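Local coordinates for ubiquitin-conjugating enzyme-like protein (Leishmania mexicana, PDB 6ZM3), which probably acts as a ubiquitin E2 variant, a partner that assists a ubiquitin-conjugating enzyme in building ubiquitin chains, at residues 70-74 / 75-79; 101-104 / 105-109. All coordinates share one frame; numbering follows the deposited sequence.

How the contacts relate
Contact 1 (70-74 with 75-79) and contact 2 (101-104 with 105-109) are local turns, separate along the chain, whose centres lie about 11 Å apart and which touch directly. The first leads into strand 78-81; the second contains the short helix 102-105 and the loop running toward helix 113-125. They meet mainly through the indole of Trp107, whose NE1 lies 2.9 Å from Pro73 O, a probable hydrogen bond, while Trp107 CD1 packs against Lys74 O at 3.3 Å. Beside it, Pro76 CB comes within 3.4 Å of Phe104 CD1. Both turns belong to the ubiquitin-conjugating domain, and neither touches the other protein chain of the assembly.

Contact 1. Residues 70-74 / 75-79; sequences ENYPK and VPPHI
Asn71 and Val75 are joined through the backbone: Val75 N donates to Asn71 O at 3.3 Å, with an N-H...O angle of 156°. The donor stands 51° above the carbonyl plane. Asn71 O also takes a shorter bond of 2.7 Å from Lys74 N, so a single carbonyl collects two successive amides. With Tyr72 and Pro73 between them, and a cis peptide bond before the proline, the bond to Lys74 closes a type VIa turn. The sequence Tyr-Pro-x-x-Pro-Pro that begins here is a signature of the ubiquitin-conjugating fold.

The apolar contacts centre on Tyr72. With its CG trans to the backbone N (chi1 -176°), the ring extends along the chain that follows, and its CE1 edge meets Pro77 CD at 3.7 Å, close to the ring plane. Pro77 CB and CG approach the same ring carbon. Over one face, Pro73 CB lies 3.7 Å above the ring centre, an aromatic-proline packing suited to the cis bond. Separately, the methyl CG2 of Val75 rests against Asn71 CB at 3.9 Å. Helices 9-22 and 113-125 supply further neighbours of the tyrosine, including Leu13 and Met113.

The polar groups fare unequally. Tyr72 OH is hydrogen-bonded to Glu16 of helix 9-22, whereas Val75 O is buried without a polar partner in the model. The polar hold on the turn therefore falls on one carbonyl, through a short bond and a longer off-plane one. Pro73 over one face, Pro77 at the CE1 edge and Glu16 at the hydroxyl locate the ring, while burying Val75 O probably carries an unmatched polar cost.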
loop_
_atom_site.group_PDB
_atom_site.type_symbol
_atom_site.label_atom_id
_atom_site.label_comp_id
_atom_site.label_asym_id
_atom_site.label_seq_id
_atom_site.Cartn_x
_atom_site.Cartn_y
_atom_site.Cartn_z
ATOM N N GLU B 70 -5.967 3.908 26.815
ATOM C CA GLU B 70 -5.600 4.248 28.189
ATOM C C GLU B 70 -5.081 3.047 28.978
ATOM O O GLU B 70 -4.220 3.222 29.842
ATOM C CB GLU B 70 -6.802 4.618 29.059
ATOM C CG GLU B 70 -7.437 5.950 28.763
ATOM C CD GLU B 70 -8.811 5.769 28.139
ATOM O OE1 GLU B 70 -9.643 5.039 28.721
ATOM O OE2 GLU B 70 -9.048 6.358 27.086
ATOM N N ASN B 71 -5.650 1.856 28.741
ATOM C CA ASN B 71 -5.430 0.744 29.652
ATOM C C ASN B 71 -4.420 -0.258 29.098
ATOM O O ASN B 71 -4.131 -1.230 29.778
ATOM C CB ASN B 71 -6.745 0.142 30.177
ATOM C CG ASN B 71 -7.602 1.124 30.955
ATOM O OD1 ASN B 71 -8.819 1.115 30.849
ATOM N ND2 ASN B 71 -6.991 1.974 31.759
ATOM N N TYR B 72 -3.835 -0.036 27.898
ATOM C CA TYR B 72 -2.780 -0.901 27.396
ATOM C C TYR B 72 -1.581 -0.858 28.349
ATOM O O TYR B 72 -1.299 0.228 28.877
ATOM C CB TYR B 72 -2.259 -0.434 26.034
ATOM C CG TYR B 72 -1.215 -1.327 25.396
ATOM C CD1 TYR B 72 -1.583 -2.498 24.755
ATOM C CD2 TYR B 72 0.146 -0.989 25.400
ATOM C CE1 TYR B 72 -0.653 -3.322 24.148
ATOM C CE2 TYR B 72 1.088 -1.817 24.796
ATOM C CZ TYR B 72 0.690 -2.971 24.138
ATOM O OH TYR B 72 1.555 -3.828 23.504
ATOM N N PRO B 73 -0.851 -1.975 28.620
ATOM C CA PRO B 73 -1.192 -3.331 28.197
ATOM C C PRO B 73 -1.971 -4.141 29.245
ATOM O O PRO B 73 -1.835 -5.358 29.273
ATOM C CB PRO B 73 0.200 -3.943 28.035
ATOM C CG PRO B 73 1.007 -3.344 29.150
ATOM C CD PRO B 73 0.387 -1.994 29.420
ATOM N N LYS B 74 -2.725 -3.457 30.116
ATOM C CA LYS B 74 -3.527 -4.136 31.134
ATOM C C LYS B 74 -4.640 -4.918 30.440
ATOM O O LYS B 74 -4.911 -6.069 30.796
ATOM C CB LYS B 74 -4.047 -3.186 32.213
ATOM C CG LYS B 74 -3.026 -2.862 33.302
ATOM C CD LYS B 74 -3.633 -2.329 34.592
ATOM C CE LYS B 74 -3.650 -0.817 34.696
ATOM N NZ LYS B 74 -4.627 -0.200 33.765
ATOM N N VAL B 75 -5.195 -4.296 29.395
ATOM C CA VAL B 75 -6.106 -4.955 28.464
ATOM C C VAL B 75 -5.435 -5.010 27.089
ATOM O O VAL B 75 -4.489 -4.267 26.829
ATOM C CB VAL B 75 -7.463 -4.231 28.416
ATOM C CG1 VAL B 75 -8.118 -4.161 29.785
ATOM C CG2 VAL B 75 -7.343 -2.842 27.813
ATOM N N PRO B 76 -5.859 -5.892 26.151
ATOM C CA PRO B 76 -5.119 -6.066 24.901
ATOM C C PRO B 76 -5.186 -4.825 24.005
ATOM O O PRO B 76 -6.048 -3.965 24.187
ATOM C CB PRO B 76 -5.806 -7.286 24.244
ATOM C CG PRO B 76 -6.595 -7.937 25.377
ATOM C CD PRO B 76 -7.041 -6.767 26.229
ATOM N N PRO B 77 -4.281 -4.692 23.002
ATOM C CA PRO B 77 -4.416 -3.640 22.004
ATOM C C PRO B 77 -5.606 -3.976 21.104
ATOM O O PRO B 77 -5.971 -5.147 20.950
ATOM C CB PRO B 77 -3.140 -3.773 21.161
ATOM C CG PRO B 77 -2.641 -5.192 21.359
ATOM C CD PRO B 77 -3.170 -5.605 22.713
ATOM N N HIS B 78 -6.178 -2.943 20.491
ATOM C CA HIS B 78 -7.222 -3.115 19.486
ATOM C C HIS B 78 -6.550 -3.215 18.129
ATOM O O HIS B 78 -5.879 -2.262 17.738
ATOM C CB HIS B 78 -8.195 -1.934 19.556
ATOM C CG HIS B 78 -8.723 -1.716 20.935
ATOM N ND1 HIS B 78 -9.540 -2.633 21.567
ATOM C CD2 HIS B 78 -8.548 -0.704 21.815
ATOM C CE1 HIS B 78 -9.859 -2.189 22.761
ATOM N NE2 HIS B 78 -9.262 -1.007 22.940
ATOM N N ILE B 79 -6.687 -4.375 17.477
ATOM C CA ILE B 79 -6.063 -4.672 16.199
ATOM C C ILE B 79 -7.184 -4.830 15.166
ATOM O O ILE B 79 -8.120 -5.607 15.369
ATOM C CB ILE B 79 -5.153 -5.918 16.296
ATOM C CG1 ILE B 79 -4.156 -5.826 17.467
ATOM C CG2 ILE B 79 -4.449 -6.241 14.977
ATOM C CD1 ILE B 79 -3.005 -6.835 17.367
#

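Contact 2. Residues 101-104 / 105-109; sequences FHVF and KHWDR
Phe101 O receives Lys105 N at 3.0 Å, with the donor nearly in line with the C=O bond, and it also accepts from Phe104 N. Phe101 occupies the N-cap position of the short helix 102-105. Its ring packs on the same helix: CD2 sits over the centre of the Phe104 ring. At His102 the next carbonyl takes His106 N at 3.2 Å in an almost straight bond (177°), the last link before His106 leaves helical geometry. The CB of His102 points away from residues 105-109, and NE2 makes a weak hydrogen bond to Glu119 of helix 113-125.

In the ubiquitin-conjugating fold a short helical turn commonly precedes a tryptophan and then the next long helix, a pattern that helix 102-105 and Trp107 fit. Val103, still within the helix, links it to the following loop: its carbonyl accepts from a water at 2.8 Å, which in turn accepts from Asp108 N. Val103 O also meets Trp107 CA at 3.4 Å in a CA-H...O contact and lies in plane at the indole edge, next to CE3. One methyl, CG1, reaches Trp107 CZ3 at 4.1 Å.

Phe104 and Trp107 run side by side in the same direction, Trp107 CG being anti to the backbone N (chi1 173°). The indole's CE3 approaches the edge of the phenyl ring, 4.1 Å from Phe104 CD1, while Trp107 CB rests against Phe104 O at 3.6 Å.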
loop_
_atom_site.group_PDB
_atom_site.type_symbol
_atom_site.label_atom_id
_atom_site.label_comp_id
_atom_site.label_asym_id
_atom_site.label_seq_id
_atom_site.Cartn_x
_atom_site.Cartn_y
_atom_site.Cartn_z
ATOM N N PHE B 101 -9.387 -14.741 19.345
ATOM C CA PHE B 101 -7.937 -14.793 19.151
ATOM C C PHE B 101 -7.317 -15.295 20.455
ATOM O O PHE B 101 -7.463 -14.622 21.466
ATOM C CB PHE B 101 -7.384 -13.410 18.768
ATOM C CG PHE B 101 -5.914 -13.354 18.401
ATOM C CD1 PHE B 101 -5.289 -14.406 17.747
ATOM C CD2 PHE B 101 -5.147 -12.252 18.741
ATOM C CE1 PHE B 101 -3.940 -14.360 17.425
ATOM C CE2 PHE B 101 -3.792 -12.215 18.430
ATOM C CZ PHE B 101 -3.197 -13.257 17.760
ATOM N N HIS B 102 -6.638 -16.450 20.415
ATOM C CA HIS B 102 -6.136 -17.096 21.628
ATOM C C HIS B 102 -5.364 -16.098 22.507
ATOM O O HIS B 102 -5.595 -16.018 23.706
ATOM C CB HIS B 102 -5.373 -18.397 21.318
ATOM C CG HIS B 102 -3.980 -18.188 20.821
ATOM N ND1 HIS B 102 -3.706 -17.783 19.524
ATOM C CD2 HIS B 102 -2.784 -18.316 21.437
ATOM C CE1 HIS B 102 -2.406 -17.695 19.360
ATOM N NE2 HIS B 102 -1.817 -18.016 20.524
ATOM N N VAL B 103 -4.512 -15.265 21.893
ATOM C CA VAL B 103 -3.689 -14.319 22.626
ATOM C C VAL B 103 -4.537 -13.344 23.427
ATOM O O VAL B 103 -4.114 -12.813 24.446
ATOM C CB VAL B 103 -2.819 -13.542 21.632
ATOM C CG1 VAL B 103 -2.071 -12.410 22.332
ATOM C CG2 VAL B 103 -1.903 -14.503 20.902
ATOM N N PHE B 104 -5.723 -13.031 22.925
ATOM C CA PHE B 104 -6.544 -12.020 23.563
ATOM C C PHE B 104 -7.479 -12.653 24.591
ATOM O O PHE B 104 -7.800 -12.017 25.594
ATOM C CB PHE B 104 -7.406 -11.305 22.522
ATOM C CG PHE B 104 -6.664 -10.292 21.684
ATOM C CD1 PHE B 104 -5.407 -9.842 22.049
ATOM C CD2 PHE B 104 -7.257 -9.752 20.547
ATOM C CE1 PHE B 104 -4.728 -8.914 21.269
ATOM C CE2 PHE B 104 -6.582 -8.813 19.773
ATOM C CZ PHE B 104 -5.313 -8.409 20.128
ATOM N N LYS B 105 -7.973 -13.854 24.275
ATOM C CA LYS B 105 -8.889 -14.585 25.145
ATOM C C LYS B 105 -8.227 -14.802 26.502
ATOM O O LYS B 105 -8.844 -14.556 27.536
ATOM C CB LYS B 105 -9.205 -15.951 24.526
ATOM C CG LYS B 105 -10.326 -16.745 25.199
ATOM C CD LYS B 105 -10.357 -18.195 24.735
ATOM C CE LYS B 105 -11.725 -18.841 24.700
ATOM N NZ LYS B 105 -12.369 -18.883 26.033
ATOM N N HIS B 106 -6.972 -15.264 26.465
ATOM C CA HIS B 106 -6.164 -15.450 27.666
ATOM C C HIS B 106 -5.030 -14.420 27.687
ATOM O O HIS B 106 -3.869 -14.781 27.475
ATOM C CB HIS B 106 -5.660 -16.898 27.712
ATOM C CG HIS B 106 -6.762 -17.912 27.757
ATOM N ND1 HIS B 106 -7.717 -17.933 28.776
ATOM C CD2 HIS B 106 -7.037 -18.964 26.958
ATOM C CE1 HIS B 106 -8.540 -18.945 28.585
ATOM N NE2 HIS B 106 -8.135 -19.596 27.471
ATOM N N TRP B 107 -5.387 -13.154 27.949
ATOM C CA TRP B 107 -4.482 -12.017 27.749
ATOM C C TRP B 107 -3.430 -12.013 28.859
ATOM O O TRP B 107 -3.785 -11.982 30.034
ATOM C CB TRP B 107 -5.264 -10.690 27.719
ATOM C CG TRP B 107 -4.400 -9.458 27.680
ATOM C CD1 TRP B 107 -4.310 -8.468 28.618
ATOM C CD2 TRP B 107 -3.496 -9.087 26.624
ATOM N NE1 TRP B 107 -3.404 -7.512 28.217
ATOM C CE2 TRP B 107 -2.874 -7.879 27.013
ATOM C CE3 TRP B 107 -3.127 -9.682 25.410
ATOM C CZ2 TRP B 107 -1.946 -7.228 26.198
ATOM C CZ3 TRP B 107 -2.190 -9.049 24.614
ATOM C CH2 TRP B 107 -1.593 -7.853 25.022
ATOM N N ASP B 108 -2.155 -12.052 28.457
ATOM C CA ASP B 108 -0.995 -11.833 29.306
ATOM C C ASP B 108 -0.387 -10.461 28.967
ATOM O O ASP B 108 0.112 -10.294 27.861
ATOM C CB ASP B 108 0.001 -12.955 29.022
ATOM C CG ASP B 108 1.287 -12.901 29.835
ATOM O OD1 ASP B 108 1.531 -11.868 30.494
ATOM O OD2 ASP B 108 2.039 -13.900 29.787
ATOM N N ARG B 109 -0.460 -9.494 29.903
ATOM C CA ARG B 109 0.276 -8.234 29.933
ATOM C C ARG B 109 1.545 -8.249 29.082
ATOM O O ARG B 109 1.831 -7.280 28.379
ATOM C CB ARG B 109 0.784 -7.974 31.359
ATOM C CG ARG B 109 -0.007 -6.943 32.148
ATOM C CD ARG B 109 0.899 -6.338 33.206
ATOM N NE ARG B 109 1.854 -5.354 32.678
ATOM C CZ ARG B 109 1.713 -4.033 32.769
ATOM N NH1 ARG B 109 0.663 -3.509 33.374
ATOM N NH2 ARG B 109 2.636 -3.231 32.251
HETATM O O HOH W 1 -1.673 -12.883 25.781
#